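Local coordinates for protein glutathione peroxidase (Trypanosoma cruzi, PDB 3E0U) that probably reduces hydroperoxides, as a thioredoxin-fold peroxidase of the glutathione peroxidase family, at residues 59-64 against 90-95; 65-70 against 95-100. All coordinates share one frame; numbering follows the deposited sequence.

Contact 1: 59-64 against 90-95; sequences FTVLAF and ADFPIM
On an edge strand of the thioredoxin-fold sheet, Ala-63 pairs its backbone with the loop 90-95 in a single parallel bridge centred opposite Ile-94. Ala-63 N donates to Pro-93 O at 3.1 Å, a nearly straight bond (168°). Met-95 N returns to Ala-63 O at 2.8 Å, and the CA of Ile-94 also lies near that oxygen. Strand 60-65 thus gains a short irregular neighbour on one side, while Leu-62 and Phe-64 hydrogen-bond by their backbones to strand 28-33 on the other. Side chains pack beside this bridge. Val-61 CG2 sits over one face of the Phe-92 ring, 3.6 Å from its centroid, a CH-pi contact; Ala-90 CB lies above the opposite face, and Ala-63 CB meets the edge at CE1. With chi1 at 45°, Phe-92 CG stands between the backbone N and carbonyl carbon, turning the ring to Val-61. Met-95 CG, anti to its own carbonyl carbon (chi1 -59°), lies over the centre of the Phe-64 ring, 3.8 Å from the centroid. Its bent chain carries SD to an oblique Met-aromatic position 5.1 Å from the same centroid. Leu-62 CD1 packs on Pro-93 CB at 3.9 Å.

Contact 2: 65-70 against 95-100; sequences PCNQFA and MAKIDV
Val-100 CG2 approaches the Phe-69 ring obliquely at CE2, 4.2 Å away, while Gln-68 CB lies over the centre of one face of that ring. The same Val-100 methyl also packs against Cys-66 SG at 3.9 Å, so that one branched side chain meets both residues. A face of the Asn-67 amide is covered by Lys-97, whose CD lies over Asn-67 CG at 3.7 Å, the two side chains crossing at about a right angle. The long side chain of Lys-97 leaves with CG anti to the backbone N (chi1 179°), which carries its methylenes along the Pro-65 to Asn-67 backbone before the end bends. A water links two polar tips, accepting weakly from Asn-67 ND2 at 3.3 Å and donating to Asp-99 OD1. Residues 65-69 form the end of the LAFPCNQF signature of glutathione peroxidases, where edge strand 60-65 gives way to loop, and the side chain of Asn-67 is about 10 Å from that of Cys-37, the predicted active-site residue. Along the backbones, one direct hydrogen bond joins the segments: Ile-98 N donates to Pro-65 O at 3.0 Å (156°). Lys-97 CA approaches the same oxygen at 3.1 Å, so Pro-65 O receives one hydrogen bond and a weaker CA-H...O contact from the preceding residue. Ile-98 and Val-100 also pack on Tyr-109 of helix 107-115.

Contacts 1 and 2 illustrate how a single pairing changes character as a strand runs out of a sheet. Both join the strand 60-65 and its continuation to the same returning chain, with Met-95 common to the two, and they adjoin where Ile-94 meets Pro-65 and Phe-64 meets Ile-98. Contact 1 is buried: two backbone bonds, aromatic faces covered by aliphatic groups, and no hydrogen bond between side chains across the segments. Contact 2, farther from the centre of the chain, is only partly buried; it has one backbone bond across, and the rest is a mixture of apolar packing, a lysine chain lying over an amide and a water between Asn-67 and Asp-99.

Contact 1: 59-64 against 90-95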
ATOM      1  N   PHE A  59       7.528  10.155  -4.637  1.00 46.67           N
ATOM      2  CA  PHE A  59       6.934   8.841  -4.360  1.00 43.93           C
ATOM      3  C   PHE A  59       7.142   8.298  -2.932  1.00 43.39           C
ATOM      4  O   PHE A  59       8.076   8.679  -2.244  1.00 39.56           O
ATOM      5  CB  PHE A  59       7.445   7.856  -5.403  1.00 40.57           C
ATOM      6  CG  PHE A  59       6.972   6.451  -5.206  1.00 38.58           C
ATOM      7  CD1 PHE A  59       5.724   6.046  -5.716  1.00 37.59           C
ATOM      8  CD2 PHE A  59       7.855   5.491  -4.702  1.00 36.15           C
ATOM      9  CE1 PHE A  59       5.334   4.705  -5.659  1.00 37.74           C
ATOM     10  CE2 PHE A  59       7.494   4.166  -4.621  1.00 36.31           C
ATOM     11  CZ  PHE A  59       6.223   3.766  -5.045  1.00 39.12           C
ATOM     12  N   THR A  60       6.153   7.571  -2.410  1.00 44.86           N
ATOM     13  CA  THR A  60       6.339   6.923  -1.117  1.00 45.23           C
ATOM     14  C   THR A  60       5.645   5.592  -1.133  1.00 45.67           C
ATOM     15  O   THR A  60       4.864   5.286  -2.057  1.00 47.14           O
ATOM     16  CB  THR A  60       5.801   7.752   0.089  1.00 47.37           C
ATOM     17  OG1 THR A  60       6.463   7.342   1.298  1.00 46.60           O
ATOM     18  CG2 THR A  60       4.243   7.640   0.257  1.00 42.21           C
ATOM     19  N   VAL A  61       6.036   4.742  -0.191  1.00 44.22           N
ATOM     20  CA  VAL A  61       5.285   3.553   0.074  1.00 40.55           C
ATOM     21  C   VAL A  61       4.752   3.555   1.477  1.00 40.24           C
ATOM     22  O   VAL A  61       5.403   4.013   2.406  1.00 40.29           O
ATOM     23  CB  VAL A  61       5.969   2.201  -0.364  1.00 43.66           C
ATOM     24  CG1 VAL A  61       7.338   2.379  -0.941  1.00 44.36           C
ATOM     25  CG2 VAL A  61       5.818   1.062   0.690  1.00 38.16           C
ATOM     26  N   LEU A  62       3.490   3.176   1.587  1.00 41.70           N
ATOM     27  CA  LEU A  62       2.793   3.133   2.852  1.00 43.47           C
ATOM     28  C   LEU A  62       2.472   1.677   3.194  1.00 44.78           C
ATOM     29  O   LEU A  62       1.976   0.983   2.345  1.00 40.29           O
ATOM     30  CB  LEU A  62       1.483   3.924   2.708  1.00 43.92           C
ATOM     31  CG  LEU A  62       1.350   5.399   3.150  1.00 44.21           C
ATOM     32  CD1 LEU A  62       2.615   6.201   3.152  1.00 40.15           C
ATOM     33  CD2 LEU A  62       0.193   6.165   2.591  1.00 42.73           C
ATOM     34  N   ALA A  63       2.840   1.211   4.402  1.00 44.98           N
ATOM     35  CA  ALA A  63       2.577  -0.168   4.854  1.00 41.47           C
ATOM     36  C   ALA A  63       1.541  -0.149   5.930  1.00 43.40           C
ATOM     37  O   ALA A  63       1.702   0.553   6.946  1.00 42.24           O
ATOM     38  CB  ALA A  63       3.834  -0.820   5.403  1.00 39.78           C
ATOM     39  N   PHE A  64       0.463  -0.910   5.703  1.00 44.45           N
ATOM     40  CA  PHE A  64      -0.606  -1.060   6.689  1.00 43.73           C
ATOM     41  C   PHE A  64      -0.480  -2.448   7.294  1.00 45.64           C
ATOM     42  O   PHE A  64      -0.953  -3.420   6.674  1.00 47.02           O
ATOM     43  CB  PHE A  64      -2.004  -0.922   6.053  1.00 44.13           C
ATOM     44  CG  PHE A  64      -2.434   0.503   5.786  1.00 43.49           C
ATOM     45  CD1 PHE A  64      -2.081   1.135   4.604  1.00 43.04           C
ATOM     46  CD2 PHE A  64      -3.145   1.233   6.757  1.00 44.39           C
ATOM     47  CE1 PHE A  64      -2.392   2.497   4.372  1.00 41.86           C
ATOM     48  CE2 PHE A  64      -3.562   2.586   6.496  1.00 47.56           C
ATOM     49  CZ  PHE A  64      -3.140   3.225   5.311  1.00 45.14           C
ATOM     50  N   ALA A  90      10.815  -1.126   8.466  1.00 45.27           N
ATOM     51  CA  ALA A  90      11.057  -0.688   7.104  1.00 44.32           C
ATOM     52  C   ALA A  90      11.517   0.745   7.119  1.00 42.36           C
ATOM     53  O   ALA A  90      11.357   1.422   8.126  1.00 41.58           O
ATOM     54  CB  ALA A  90       9.761  -0.842   6.266  1.00 44.69           C
ATOM     55  N   ASP A  91      12.055   1.204   5.997  1.00 42.50           N
ATOM     56  CA  ASP A  91      12.473   2.614   5.789  1.00 43.98           C
ATOM     57  C   ASP A  91      11.270   3.515   5.424  1.00 44.17           C
ATOM     58  O   ASP A  91      11.297   4.731   5.594  1.00 44.74           O
ATOM     59  CB  ASP A  91      13.518   2.703   4.682  1.00 41.21           C
ATOM     60  CG  ASP A  91      14.830   2.082   5.073  1.00 45.85           C
ATOM     61  OD1 ASP A  91      15.082   2.031   6.306  1.00 47.14           O
ATOM     62  OD2 ASP A  91      15.659   1.754   4.165  1.00 44.60           O
ATOM     63  N   PHE A  92      10.227   2.920   4.870  1.00 42.04           N
ATOM     64  CA  PHE A  92       9.051   3.675   4.535  1.00 40.44           C
ATOM     65  C   PHE A  92       8.101   3.697   5.737  1.00 40.54           C
ATOM     66  O   PHE A  92       8.291   2.949   6.716  1.00 39.88           O
ATOM     67  CB  PHE A  92       8.381   3.143   3.225  1.00 41.91           C
ATOM     68  CG  PHE A  92       8.265   1.630   3.156  1.00 41.16           C
ATOM     69  CD1 PHE A  92       7.297   0.960   3.880  1.00 43.13           C
ATOM     70  CD2 PHE A  92       9.221   0.876   2.489  1.00 41.43           C
ATOM     71  CE1 PHE A  92       7.274  -0.443   3.932  1.00 44.09           C
ATOM     72  CE2 PHE A  92       9.164  -0.515   2.503  1.00 43.01           C
ATOM     73  CZ  PHE A  92       8.194  -1.176   3.236  1.00 41.81           C
ATOM     74  N   PRO A  93       7.135   4.639   5.719  1.00 42.81           N
ATOM     75  CA  PRO A  93       6.049   4.839   6.718  1.00 45.14           C
ATOM     76  C   PRO A  93       5.183   3.596   7.047  1.00 44.47           C
ATOM     77  O   PRO A  93       4.673   2.963   6.144  1.00 42.10           O
ATOM     78  CB  PRO A  93       5.175   5.904   6.060  1.00 44.45           C
ATOM     79  CG  PRO A  93       6.231   6.723   5.216  1.00 47.12           C
ATOM     80  CD  PRO A  93       7.101   5.648   4.633  1.00 44.41           C
ATOM     81  N   ILE A  94       5.249   3.113   8.288  1.00 44.94           N
ATOM     82  CA  ILE A  94       4.409   1.997   8.711  1.00 45.07           C
ATOM     83  C   ILE A  94       3.235   2.697   9.398  1.00 45.31           C
ATOM     84  O   ILE A  94       3.421   3.678  10.120  1.00 48.23           O
ATOM     85  CB  ILE A  94       5.074   1.020   9.798  1.00 44.56           C
ATOM     86  CG1 ILE A  94       6.597   0.730   9.633  1.00 45.21           C
ATOM     87  CG2 ILE A  94       4.217  -0.219  10.079  1.00 42.69           C
ATOM     88  CD1 ILE A  94       7.098   0.557   8.285  1.00 45.71           C
ATOM     89  N   MET A  95       2.029   2.201   9.175  1.00 46.94           N
ATOM     90  CA  MET A  95       0.822   2.750   9.772  1.00 43.42           C
ATOM     91  C   MET A  95       0.352   1.889  10.946  1.00 43.46           C
ATOM     92  O   MET A  95       0.870   0.825  11.130  1.00 43.63           O
ATOM     93  CB  MET A  95      -0.266   2.764   8.709  1.00 41.12           C
ATOM     94  CG  MET A  95       0.066   3.615   7.426  1.00 46.96           C
ATOM     95  SD  MET A  95       0.152   5.430   7.677  1.00 46.73           S
ATOM     96  CE  MET A  95       1.905   5.772   7.801  1.00 43.61           C
TER

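Contact 2: 65-70 against 95-100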
ATOM      1  N   PRO A  65       0.038  -2.533   8.552  1.00 44.67           N
ATOM      2  CA  PRO A  65       0.141  -3.816   9.257  1.00 46.35           C
ATOM      3  C   PRO A  65      -1.234  -4.379   9.454  1.00 46.94           C
ATOM      4  O   PRO A  65      -2.172  -3.656   9.748  1.00 44.37           O
ATOM      5  CB  PRO A  65       0.772  -3.459  10.626  1.00 45.39           C
ATOM      6  CG  PRO A  65       1.343  -2.086  10.453  1.00 43.41           C
ATOM      7  CD  PRO A  65       0.388  -1.422   9.439  1.00 44.28           C
ATOM      8  N   CYS A  66      -1.320  -5.694   9.333  1.00 52.41           N
ATOM      9  CA  CYS A  66      -2.574  -6.386   9.376  1.00 52.89           C
ATOM     10  C   CYS A  66      -2.311  -7.833   9.757  1.00 54.31           C
ATOM     11  O   CYS A  66      -1.602  -8.535   9.058  1.00 54.88           O
ATOM     12  CB  CYS A  66      -3.195  -6.275   7.995  1.00 54.26           C
ATOM     13  SG  CYS A  66      -4.703  -7.089   7.781  1.00 56.51           S
ATOM     14  N   ASN A  67      -2.853  -8.289  10.878  1.00 56.09           N
ATOM     15  CA  ASN A  67      -2.555  -9.665  11.305  1.00 58.17           C
ATOM     16  C   ASN A  67      -3.552 -10.723  10.784  1.00 58.08           C
ATOM     17  O   ASN A  67      -3.561 -11.861  11.274  1.00 59.95           O
ATOM     18  CB  ASN A  67      -2.268  -9.754  12.834  1.00 59.08           C
ATOM     19  CG  ASN A  67      -3.459  -9.292  13.732  1.00 61.65           C
ATOM     20  OD1 ASN A  67      -3.403  -9.382  14.981  1.00 61.37           O
ATOM     21  ND2 ASN A  67      -4.552  -8.882  13.102  1.00 62.62           N
ATOM     22  N   GLN A  68      -4.116 -10.434   9.606  1.00 58.37           N
ATOM     23  CA  GLN A  68      -5.238 -11.182   8.994  1.00 56.93           C
ATOM     24  C   GLN A  68      -4.859 -12.344   8.049  1.00 59.02           C
ATOM     25  O   GLN A  68      -5.743 -13.072   7.559  1.00 59.56           O
ATOM     26  CB  GLN A  68      -6.133 -10.183   8.252  1.00 56.52           C
ATOM     27  CG  GLN A  68      -7.632 -10.450   8.296  1.00 53.90           C
ATOM     28  CD  GLN A  68      -8.494  -9.145   8.347  1.00 52.20           C
ATOM     29  OE1 GLN A  68      -9.684  -9.185   8.716  1.00 52.41           O
ATOM     30  NE2 GLN A  68      -7.900  -8.018   7.985  1.00 45.91           N
ATOM     31  N   PHE A  69      -3.565 -12.536   7.794  1.00 59.76           N
ATOM     32  CA  PHE A  69      -3.137 -13.659   6.957  1.00 60.39           C
ATOM     33  C   PHE A  69      -1.952 -14.433   7.503  1.00 62.11           C
ATOM     34  O   PHE A  69      -1.030 -14.754   6.752  1.00 64.24           O
ATOM     35  CB  PHE A  69      -2.814 -13.199   5.541  1.00 58.52           C
ATOM     36  CG  PHE A  69      -3.861 -12.323   4.948  1.00 58.28           C
ATOM     37  CD1 PHE A  69      -5.077 -12.855   4.539  1.00 58.58           C
ATOM     38  CD2 PHE A  69      -3.660 -10.952   4.854  1.00 56.92           C
ATOM     39  CE1 PHE A  69      -6.061 -12.030   4.008  1.00 57.87           C
ATOM     40  CE2 PHE A  69      -4.625 -10.141   4.312  1.00 56.80           C
ATOM     41  CZ  PHE A  69      -5.833 -10.682   3.900  1.00 57.47           C
ATOM     42  N   ALA A  70      -1.960 -14.720   8.803  1.00 63.40           N
ATOM     43  CA  ALA A  70      -0.885 -15.522   9.413  1.00 64.13           C
ATOM     44  C   ALA A  70      -1.226 -16.998   9.386  1.00 64.09           C
ATOM     45  O   ALA A  70      -0.851 -17.733  10.297  1.00 65.67           O
ATOM     46  CB  ALA A  70      -0.608 -15.078  10.852  1.00 63.32           C
ATOM     47  N   MET A  95       2.029   2.201   9.175  1.00 46.94           N
ATOM     48  CA  MET A  95       0.822   2.750   9.772  1.00 43.42           C
ATOM     49  C   MET A  95       0.352   1.889  10.946  1.00 43.46           C
ATOM     50  O   MET A  95       0.870   0.825  11.130  1.00 43.63           O
ATOM     51  CB  MET A  95      -0.266   2.764   8.709  1.00 41.12           C
ATOM     52  CG  MET A  95       0.066   3.615   7.426  1.00 46.96           C
ATOM     53  SD  MET A  95       0.152   5.430   7.677  1.00 46.73           S
ATOM     54  CE  MET A  95       1.905   5.772   7.801  1.00 43.61           C
ATOM     55  N   ALA A  96      -0.738   2.280  11.624  1.00 43.41           N
ATOM     56  CA  ALA A  96      -1.312   1.519  12.708  1.00 42.88           C
ATOM     57  C   ALA A  96      -2.036   0.332  12.079  1.00 45.61           C
ATOM     58  O   ALA A  96      -2.526   0.415  10.912  1.00 46.34           O
ATOM     59  CB  ALA A  96      -2.283   2.412  13.575  1.00 38.68           C
ATOM     60  N   LYS A  97      -1.970  -0.806  12.782  1.00 47.88           N
ATOM     61  CA  LYS A  97      -2.583  -2.041  12.350  1.00 48.11           C
ATOM     62  C   LYS A  97      -4.070  -1.812  12.120  1.00 49.41           C
ATOM     63  O   LYS A  97      -4.701  -1.062  12.860  1.00 51.47           O
ATOM     64  CB  LYS A  97      -2.325  -3.165  13.368  1.00 50.77           C
ATOM     65  CG  LYS A  97      -2.992  -4.528  12.981  1.00 52.63           C
ATOM     66  CD  LYS A  97      -2.373  -5.719  13.642  1.00 53.00           C
ATOM     67  CE  LYS A  97      -2.462  -5.610  15.163  1.00 59.97           C
ATOM     68  NZ  LYS A  97      -1.265  -4.942  15.804  1.00 62.59           N
ATOM     69  N   ILE A  98      -4.596  -2.376  11.031  1.00 48.03           N
ATOM     70  CA  ILE A  98      -5.986  -2.239  10.645  1.00 46.52           C
ATOM     71  C   ILE A  98      -6.453  -3.612  10.170  1.00 46.63           C
ATOM     72  O   ILE A  98      -5.667  -4.530  10.084  1.00 46.51           O
ATOM     73  CB  ILE A  98      -6.184  -1.207   9.449  1.00 48.79           C
ATOM     74  CG1 ILE A  98      -5.395  -1.642   8.173  1.00 46.02           C
ATOM     75  CG2 ILE A  98      -5.841   0.230   9.911  1.00 48.57           C
ATOM     76  CD1 ILE A  98      -5.901  -1.051   6.857  1.00 44.22           C
ATOM     77  N   ASP A  99      -7.744  -3.769   9.931  1.00 46.29           N
ATOM     78  CA  ASP A  99      -8.236  -4.933   9.240  1.00 45.92           C
ATOM     79  C   ASP A  99      -8.436  -4.428   7.806  1.00 46.25           C
ATOM     80  O   ASP A  99      -8.755  -3.263   7.605  1.00 48.98           O
ATOM     81  CB  ASP A  99      -9.561  -5.424   9.873  1.00 47.55           C
ATOM     82  CG  ASP A  99      -9.368  -6.051  11.291  1.00 47.82           C
ATOM     83  OD1 ASP A  99      -8.355  -6.734  11.525  1.00 49.95           O
ATOM     84  OD2 ASP A  99     -10.230  -5.901  12.173  1.00 48.17           O
ATOM     85  N   VAL A 100      -8.223  -5.276   6.808  1.00 44.51           N
ATOM     86  CA  VAL A 100      -8.390  -4.882   5.418  1.00 43.77           C
ATOM     87  C   VAL A 100      -9.609  -5.536   4.799  1.00 44.82           C
ATOM     88  O   VAL A 100     -10.030  -5.100   3.720  1.00 44.78           O
ATOM     89  CB  VAL A 100      -7.110  -5.163   4.526  1.00 42.01           C
ATOM     90  CG1 VAL A 100      -5.915  -4.399   5.056  1.00 41.45           C
ATOM     91  CG2 VAL A 100      -6.796  -6.605   4.516  1.00 41.96           C
TER
HETATM   92  O   HOH W   1      -7.865  -8.568  13.107  1.00 45.27           O